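Local coordinates for protein putative acyl-CoA thioester hydrolase HI0827 (Haemophilus influenzae, PDB 1YLI) that probably hydrolyses the thioester bond of a broad range of acyl-coenzyme A substrates, working as a hexamer of hotdog-fold subunits that binds coenzyme A, at residues M66-P71 and Y112-A117; S91-V96 and V118-A123. All coordinates share one frame; numbering follows the deposited sequence.

Interaction 1 (M66-P71 and Y112-A117); sequences MNFIKP and YCVTDA. With COA (coenzyme A), chain E.
Y112 reaches across to the end of 66-71, where its OH donates to P71 O at 2.6 Å, in the plane of that carbonyl. With chi1 at 59°, the ring stands between its own backbone N and carbonyl carbon and turns one face to K70. K70 bends at chi3, laying CE 4.0 Å from the centroid of the Y112 ring, a CH-pi contact, while NZ makes a cation-pi contact 21° off the ring normal. Further along, T115 OG1 donates to N67 O at 2.6 Å, from above the carbonyl plane, and M66 CG presses against the same hydroxyl oxygen. T115 CG2 lies alongside F68 CE1, and V114 CG1 meets the edge of the F68 ring. A single direct backbone bond, I69 N to V114 O at 3.0 Å and nearly straight (170°), joins the segments; near M66 they are bridged instead by a water that accepts from N67 N and donates to D116 O.

This framework presents 66-71 to coenzyme A. The adenine amino group N6A donates to N67 OD1 at 2.7 Å, the pantetheine N8P donates to F68 O at 3.0 Å, and V114 CG1 lies 3.9 Å from the thiol sulfur S1P. Farther out, E110 forms a salt bridge with K70 NZ, and M39 and M42 of helix 35-54 pack on F68 and M66. S90, S91 and S130 of the second subunit also hydrogen-bond to this ligand. Ligand and strand 111-123 thus draw on different carbonyls of the turn: F68 O serves the pantetheine, whereas N67 O and P71 O are taken by the hydroxyls of T115 and Y112, so the loop's carbonyls are divided between ligand and strand.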
loop_
_atom_site.group_PDB
_atom_site.type_symbol
_atom_site.label_atom_id
_atom_site.label_comp_id
_atom_site.label_asym_id
_atom_site.label_seq_id
_atom_site.Cartn_x
_atom_site.Cartn_y
_atom_site.Cartn_z
ATOM N N MET B 66 -7.927 24.594 10.034
ATOM C CA MET B 66 -7.713 24.544 8.593
ATOM C C MET B 66 -9.056 24.561 7.889
ATOM O O MET B 66 -9.955 23.915 8.381
ATOM C CB MET B 66 -7.160 23.135 8.310
ATOM C CG MET B 66 -6.021 23.109 7.523
ATOM S SD MET B 66 -5.507 21.391 7.487
ATOM C CE MET B 66 -4.798 21.179 9.127
ATOM N N ASN B 67 -9.192 25.190 6.709
ATOM C CA ASN B 67 -10.407 25.033 5.834
ATOM C C ASN B 67 -9.902 24.462 4.521
ATOM O O ASN B 67 -8.762 24.719 4.143
ATOM C CB ASN B 67 -11.107 26.363 5.475
ATOM C CG ASN B 67 -11.691 27.088 6.673
ATOM O OD1 ASN B 67 -12.580 26.569 7.360
ATOM N ND2 ASN B 67 -11.248 28.332 6.896
ATOM N N PHE B 68 -10.734 23.683 3.825
ATOM C CA PHE B 68 -10.359 23.124 2.501
ATOM C C PHE B 68 -11.304 23.823 1.506
ATOM O O PHE B 68 -12.517 23.589 1.525
ATOM C CB PHE B 68 -10.507 21.570 2.473
ATOM C CG PHE B 68 -9.675 20.862 3.528
ATOM C CD1 PHE B 68 -8.353 20.549 3.286
ATOM C CD2 PHE B 68 -10.192 20.608 4.784
ATOM C CE1 PHE B 68 -7.572 19.925 4.254
ATOM C CE2 PHE B 68 -9.409 20.013 5.783
ATOM C CZ PHE B 68 -8.105 19.695 5.521
ATOM N N ILE B 69 -10.755 24.669 0.642
ATOM C CA ILE B 69 -11.622 25.492 -0.192
ATOM C C ILE B 69 -12.095 24.849 -1.498
ATOM O O ILE B 69 -13.150 25.219 -2.008
ATOM C CB ILE B 69 -11.027 26.883 -0.499
ATOM C CG1 ILE B 69 -9.734 26.773 -1.325
ATOM C CG2 ILE B 69 -10.853 27.702 0.782
ATOM C CD1 ILE B 69 -9.522 27.997 -2.287
ATOM N N LYS B 70 -11.318 23.895 -2.022
ATOM C CA LYS B 70 -11.592 23.297 -3.318
ATOM C C LYS B 70 -11.166 21.829 -3.286
ATOM O O LYS B 70 -10.187 21.504 -2.620
ATOM C CB LYS B 70 -10.828 24.050 -4.430
ATOM C CG LYS B 70 -11.511 25.359 -4.893
ATOM C CD LYS B 70 -10.730 26.083 -6.019
ATOM C CE LYS B 70 -10.820 25.309 -7.392
ATOM N NZ LYS B 70 -10.538 26.158 -8.642
ATOM N N PRO B 71 -11.919 20.945 -3.984
ATOM C CA PRO B 71 -11.588 19.518 -3.997
ATOM C C PRO B 71 -10.344 19.203 -4.837
ATOM O O PRO B 71 -9.886 20.059 -5.597
ATOM C CB PRO B 71 -12.831 18.883 -4.608
ATOM C CG PRO B 71 -13.479 19.990 -5.420
ATOM C CD PRO B 71 -13.148 21.243 -4.753
ATOM N N TYR B 112 -4.105 26.232 -7.805
ATOM C CA TYR B 112 -4.880 26.839 -6.737
ATOM C C TYR B 112 -4.401 26.373 -5.391
ATOM O O TYR B 112 -3.722 25.352 -5.284
ATOM C CB TYR B 112 -6.385 26.558 -6.895
ATOM C CG TYR B 112 -6.788 25.103 -6.924
ATOM C CD1 TYR B 112 -6.741 24.376 -8.103
ATOM C CD2 TYR B 112 -7.227 24.462 -5.770
ATOM C CE1 TYR B 112 -7.121 23.037 -8.150
ATOM C CE2 TYR B 112 -7.631 23.115 -5.798
ATOM C CZ TYR B 112 -7.578 22.412 -6.995
ATOM O OH TYR B 112 -7.962 21.053 -7.053
ATOM N N CYS B 113 -4.703 27.152 -4.363
ATOM C CA CYS B 113 -4.323 26.781 -3.015
ATOM C C CYS B 113 -5.535 26.164 -2.306
ATOM O O CYS B 113 -6.547 26.818 -2.150
ATOM C CB CYS B 113 -3.814 28.011 -2.273
ATOM S SG CYS B 113 -3.277 27.607 -0.602
ATOM N N VAL B 114 -5.422 24.901 -1.907
ATOM C CA VAL B 114 -6.459 24.126 -1.226
ATOM C C VAL B 114 -6.598 24.510 0.233
ATOM O O VAL B 114 -7.712 24.763 0.723
ATOM C CB VAL B 114 -6.122 22.624 -1.319
ATOM C CG1 VAL B 114 -7.031 21.767 -0.459
ATOM C CG2 VAL B 114 -6.282 22.233 -2.744
ATOM N N THR B 115 -5.453 24.564 0.915
ATOM C CA THR B 115 -5.450 24.883 2.336
ATOM C C THR B 115 -4.082 25.379 2.779
ATOM O O THR B 115 -3.130 25.322 2.019
ATOM C CB THR B 115 -5.870 23.655 3.182
ATOM O OG1 THR B 115 -6.214 24.109 4.503
ATOM C CG2 THR B 115 -4.789 22.560 3.240
ATOM N N ASP B 116 -4.006 25.876 3.999
ATOM C CA ASP B 116 -2.721 26.070 4.691
ATOM C C ASP B 116 -2.928 25.965 6.196
ATOM O O ASP B 116 -4.063 26.125 6.691
ATOM C CB ASP B 116 -2.021 27.416 4.321
ATOM C CG ASP B 116 -2.873 28.664 4.606
ATOM O OD1 ASP B 116 -3.194 28.933 5.774
ATOM O OD2 ASP B 116 -3.167 29.442 3.673
ATOM N N ALA B 117 -1.842 25.727 6.924
ATOM C CA ALA B 117 -1.938 25.673 8.386
ATOM C C ALA B 117 -0.559 25.627 8.983
ATOM O O ALA B 117 0.385 25.105 8.395
ATOM C CB ALA B 117 -2.761 24.419 8.849
HETATM N N1A COA E . -16.316 26.083 8.053
HETATM C C2A COA E . -17.492 25.524 8.490
HETATM N N3A COA E . -18.563 25.459 7.650
HETATM C C4A COA E . -18.431 25.921 6.388
HETATM C C5A COA E . -17.253 26.494 5.944
HETATM C C6A COA E . -16.169 26.561 6.791
HETATM N N6A COA E . -15.055 27.200 6.465
HETATM N N7A COA E . -17.423 26.901 4.680
HETATM C C8A COA E . -18.686 26.573 4.311
HETATM N N9A COA E . -19.321 25.977 5.368
HETATM C C1B COA E . -20.699 25.453 5.408
HETATM C C2B COA E . -21.743 26.489 5.024
HETATM O O2B COA E . -22.067 27.395 6.054
HETATM C C3B COA E . -22.888 25.571 4.643
HETATM O O3B COA E . -23.489 25.039 5.805
HETATM P P3B COA E . -25.024 24.577 5.889
HETATM O O7A COA E . -25.806 25.859 6.132
HETATM O O8A COA E . -25.263 23.629 7.017
HETATM O O9A COA E . -25.515 24.026 4.576
HETATM C C4B COA E . -22.164 24.416 3.967
HETATM O O4B COA E . -20.840 24.475 4.422
HETATM C C5B COA E . -22.228 24.512 2.444
HETATM O O5B COA E . -21.858 25.828 2.073
HETATM P P1A COA E . -22.173 26.300 0.588
HETATM O O1A COA E . -22.256 27.806 0.548
HETATM O O2A COA E . -23.405 25.601 0.066
HETATM O O3A COA E . -21.006 25.683 -0.345
HETATM P P2A COA E . -19.622 26.422 -0.583
HETATM O O4A COA E . -19.447 27.225 0.690
HETATM O O5A COA E . -19.618 27.276 -1.833
HETATM O O6A COA E . -18.620 25.172 -0.699
HETATM C CBP COA E . -17.688 23.042 -0.248
HETATM C CCP COA E . -18.526 24.180 0.309
HETATM C CDP COA E . -17.310 22.124 0.931
HETATM C CEP COA E . -18.596 22.337 -1.252
HETATM C CAP COA E . -16.414 23.608 -0.920
HETATM O OAP COA E . -15.821 24.466 0.027
HETATM C C9P COA E . -15.448 22.500 -1.284
HETATM O O9P COA E . -15.778 21.630 -2.347
HETATM N N8P COA E . -14.333 22.365 -0.557
HETATM C C7P COA E . -13.405 21.242 -0.701
HETATM C C6P COA E . -13.924 20.022 0.042
HETATM C C5P COA E . -13.004 18.844 -0.148
HETATM O O5P COA E . -12.980 18.254 -1.237
HETATM N N4P COA E . -12.303 18.485 0.934
HETATM C C3P COA E . -11.461 17.306 0.970
HETATM C C2P COA E . -10.011 17.677 1.214
HETATM S S1P COA E . -9.355 18.625 -0.167
HETATM O O HOH W 1 -6.965 27.109 6.053
#

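Interaction 2 (S91-V96 and V118-A123); sequences SIKIKV and VFTFVA. With COA (coenzyme A), chain H.
I94 lays its CD1 against the F121 ring, 3.5 Å from CD2, the two side chains crossing at about a right angle. Chi1 of -70° sets I94 CG1 beside its backbone N, and from there the methyl reaches both CD2 and CE2. On the same face of the sheet V96 CG2 touches F119 CD1 at 3.9 Å. The other face is more polar: K93 runs beside T120, and its chain, extended until a bend at chi4 (-67°), brings NZ to T120 OG1 at 2.8 Å. Next to this pair V118 spreads its two methyls, CG1 near K93 CB and CG2 against K95 CB at 3.8 Å.

The backbones are antiparallel, with I92-F121 and I94-F119 as hydrogen-bonded pairs and S91-V122, K93-T120 and K95-V118 as non-hydrogen-bonded pairs between and beyond them. F121 N to I92 O is the straightest of the four backbone bonds (176°). At the ligand end, S91 gives both its N and its OG to O8A of the coenzyme A 3'-phosphate, the hydroxyl at 2.7 Å. V122 CG2 lies 3.3 Å from the ribose oxygen O4B, and T120 CG2 approaches the adenine at N3A; N67 of the second subunit accepts from the amino group of that adenine.

The two strands form a beta hairpin in the middle of the sheet, flanked by strands 77-87 and 58-67. Its apolar face lies on the central helix 35-54 of the hotdog fold: I94 meets A50, F121 meets A47, and F119 meets M42 and D43, with M39 of the second subunit also against F119.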
loop_
_atom_site.group_PDB
_atom_site.type_symbol
_atom_site.label_atom_id
_atom_site.label_comp_id
_atom_site.label_asym_id
_atom_site.label_seq_id
_atom_site.Cartn_x
_atom_site.Cartn_y
_atom_site.Cartn_z
ATOM N N SER B 91 11.038 23.963 20.121
ATOM C CA SER B 91 9.879 23.988 19.231
ATOM C C SER B 91 10.175 24.730 17.917
ATOM O O SER B 91 11.007 25.648 17.866
ATOM C CB SER B 91 8.670 24.608 19.938
ATOM O OG SER B 91 8.855 26.013 19.999
ATOM N N ILE B 92 9.451 24.354 16.875
ATOM C CA ILE B 92 9.590 24.948 15.548
ATOM C C ILE B 92 8.214 25.057 14.907
ATOM O O ILE B 92 7.486 24.073 14.818
ATOM C CB ILE B 92 10.452 24.083 14.584
ATOM C CG1 ILE B 92 11.793 23.734 15.201
ATOM C CG2 ILE B 92 10.723 24.827 13.275
ATOM C CD1 ILE B 92 12.681 22.915 14.250
ATOM N N LYS B 93 7.858 26.256 14.480
ATOM C CA LYS B 93 6.558 26.444 13.853
ATOM C C LYS B 93 6.780 26.527 12.355
ATOM O O LYS B 93 7.599 27.345 11.898
ATOM C CB LYS B 93 5.874 27.695 14.401
ATOM C CG LYS B 93 5.310 27.474 15.784
ATOM C CD LYS B 93 4.567 28.677 16.273
ATOM C CE LYS B 93 4.003 28.469 17.662
ATOM N NZ LYS B 93 2.932 27.425 17.638
ATOM N N ILE B 94 6.109 25.647 11.609
ATOM C CA ILE B 94 6.182 25.667 10.136
ATOM C C ILE B 94 4.797 25.879 9.525
ATOM O O ILE B 94 3.850 25.108 9.799
ATOM C CB ILE B 94 6.871 24.383 9.568
ATOM C CG1 ILE B 94 8.356 24.407 9.908
ATOM C CG2 ILE B 94 6.749 24.294 8.025
ATOM C CD1 ILE B 94 8.710 23.175 10.525
ATOM N N LYS B 95 4.650 26.946 8.746
ATOM C CA LYS B 95 3.428 27.113 7.945
ATOM C C LYS B 95 3.516 26.338 6.627
ATOM O O LYS B 95 4.464 26.501 5.884
ATOM C CB LYS B 95 3.111 28.588 7.718
ATOM C CG LYS B 95 1.794 28.821 7.056
ATOM C CD LYS B 95 1.359 30.260 7.139
ATOM C CE LYS B 95 -0.091 30.415 6.647
ATOM N NZ LYS B 95 -0.424 31.886 6.592
ATOM N N VAL B 96 2.514 25.492 6.358
ATOM C CA VAL B 96 2.459 24.652 5.176
ATOM C C VAL B 96 1.271 25.105 4.357
ATOM O O VAL B 96 0.153 25.241 4.893
ATOM C CB VAL B 96 2.283 23.147 5.508
ATOM C CG1 VAL B 96 2.286 22.270 4.174
ATOM C CG2 VAL B 96 3.388 22.664 6.504
ATOM N N VAL B 118 -0.469 26.144 10.185
ATOM C CA VAL B 118 0.775 26.105 10.937
ATOM C C VAL B 118 0.836 24.855 11.792
ATOM O O VAL B 118 -0.047 24.597 12.647
ATOM C CB VAL B 118 0.934 27.380 11.799
ATOM C CG1 VAL B 118 2.191 27.322 12.675
ATOM C CG2 VAL B 118 1.033 28.597 10.876
ATOM N N PHE B 119 1.927 24.130 11.601
ATOM C CA PHE B 119 2.247 22.988 12.418
ATOM C C PHE B 119 3.294 23.365 13.449
ATOM O O PHE B 119 4.262 24.062 13.118
ATOM C CB PHE B 119 2.785 21.858 11.531
ATOM C CG PHE B 119 1.719 21.146 10.747
ATOM C CD1 PHE B 119 1.153 21.737 9.619
ATOM C CD2 PHE B 119 1.277 19.903 11.131
ATOM C CE1 PHE B 119 0.142 21.092 8.900
ATOM C CE2 PHE B 119 0.296 19.260 10.415
ATOM C CZ PHE B 119 -0.278 19.861 9.288
ATOM N N THR B 120 3.106 22.895 14.690
ATOM C CA THR B 120 4.135 23.010 15.706
ATOM C C THR B 120 4.806 21.672 15.951
ATOM O O THR B 120 4.138 20.691 16.331
ATOM C CB THR B 120 3.593 23.542 17.020
ATOM O OG1 THR B 120 2.892 24.751 16.738
ATOM C CG2 THR B 120 4.756 23.862 17.978
ATOM N N PHE B 121 6.116 21.640 15.707
ATOM C CA PHE B 121 6.913 20.447 15.919
ATOM C C PHE B 121 7.851 20.684 17.089
ATOM O O PHE B 121 8.181 21.834 17.419
ATOM C CB PHE B 121 7.769 20.129 14.703
ATOM C CG PHE B 121 6.997 19.909 13.438
ATOM C CD1 PHE B 121 6.484 18.648 13.132
ATOM C CD2 PHE B 121 6.828 20.941 12.514
ATOM C CE1 PHE B 121 5.799 18.440 11.955
ATOM C CE2 PHE B 121 6.140 20.732 11.316
ATOM C CZ PHE B 121 5.613 19.479 11.050
ATOM N N VAL B 122 8.288 19.593 17.722
ATOM C CA VAL B 122 9.208 19.665 18.857
ATOM C C VAL B 122 10.378 18.728 18.564
ATOM O O VAL B 122 10.171 17.581 18.165
ATOM C CB VAL B 122 8.535 19.274 20.192
ATOM C CG1 VAL B 122 9.573 19.213 21.328
ATOM C CG2 VAL B 122 7.457 20.281 20.590
ATOM N N ALA B 123 11.594 19.231 18.756
ATOM C CA ALA B 123 12.799 18.446 18.598
ATOM C C ALA B 123 12.900 17.518 19.801
ATOM O O ALA B 123 12.832 17.980 20.948
ATOM C CB ALA B 123 14.045 19.391 18.495
HETATM N N1A COA H . 0.877 23.806 21.498
HETATM C C2A COA H . 1.930 24.539 20.984
HETATM N N3A COA H . 3.195 24.353 21.524
HETATM C C4A COA H . 3.402 23.440 22.527
HETATM C C5A COA H . 2.342 22.705 23.040
HETATM C C6A COA H . 1.076 22.886 22.516
HETATM N N6A COA H . 0.120 22.029 22.870
HETATM N N7A COA H . 2.797 21.881 24.012
HETATM C C8A COA H . 4.126 22.094 24.144
HETATM N N9A COA H . 4.514 23.050 23.237
HETATM C C1B COA H . 5.865 23.573 23.088
HETATM C C2B COA H . 6.386 24.209 24.377
HETATM O O2B COA H . 6.036 25.564 24.501
HETATM C C3B COA H . 7.887 23.976 24.293
HETATM O O3B COA H . 8.454 25.044 23.575
HETATM P P3B COA H . 9.962 25.588 23.610
HETATM O O7A COA H . 9.979 26.673 24.629
HETATM O O8A COA H . 10.264 26.177 22.262
HETATM O O9A COA H . 10.991 24.526 23.917
HETATM C C4B COA H . 7.980 22.678 23.492
HETATM O O4B COA H . 6.704 22.465 22.892
HETATM C C5B COA H . 8.350 21.490 24.381
HETATM O O5B COA H . 7.463 21.463 25.487
HETATM P P1A COA H . 7.900 20.834 26.890
HETATM O O1A COA H . 7.018 21.423 27.974
HETATM O O2A COA H . 9.363 21.075 27.174
HETATM O O3A COA H . 7.642 19.246 26.771
HETATM P P2A COA H . 6.156 18.652 26.969
HETATM O O4A COA H . 5.163 19.788 26.812
HETATM O O5A COA H . 5.996 17.948 28.282
HETATM O O6A COA H . 5.982 17.624 25.760
HETATM C CBP COA H . 6.477 16.477 23.813
HETATM C CCP COA H . 6.481 17.850 24.461
HETATM C CDP COA H . 6.763 16.639 22.338
HETATM C CEP COA H . 7.635 15.678 24.405
HETATM C CAP COA H . 5.115 15.768 24.067
HETATM O OAP COA H . 3.975 16.619 24.071
HETATM C C9P COA H . 4.853 14.519 23.251
HETATM O O9P COA H . 5.800 13.485 23.239
HETATM N N8P COA H . 3.718 14.431 22.573
HETATM C C7P COA H . 3.527 13.407 21.553
HETATM C C6P COA H . 3.952 13.925 20.196
HETATM C C5P COA H . 3.647 12.920 19.116
HETATM O O5P COA H . 4.132 11.776 19.155
HETATM N N4P COA H . 2.843 13.374 18.138
HETATM C C3P COA H . 2.494 12.657 16.927
HETATM C C2P COA H . 1.529 11.484 17.127
HETATM S S1P COA H . 0.718 11.447 18.741
#

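Overall arrangement
Strand 111-123 serves both contacts: its first half faces the end of strand 58-67 and the following turn in interaction 1, and its second half pairs with strand 91-101 in interaction 2. Their centres lie 19 Å apart, and the contacts meet where A117 N probably bonds to V96 O. Interaction 2 is buried mid-sheet and rests on regular backbone bonds and apolar packing over the helix. Interaction 1, partly buried at the strand outermost within this chain, where the sheet continues into a second subunit, relies more on side-chain hydroxyls, a cation-pi pair and water. Each touches a different coenzyme A: 66-71 takes adenine and pantetheine, S91 the 3'-phosphate, so complementary halves of each site come from two subunits.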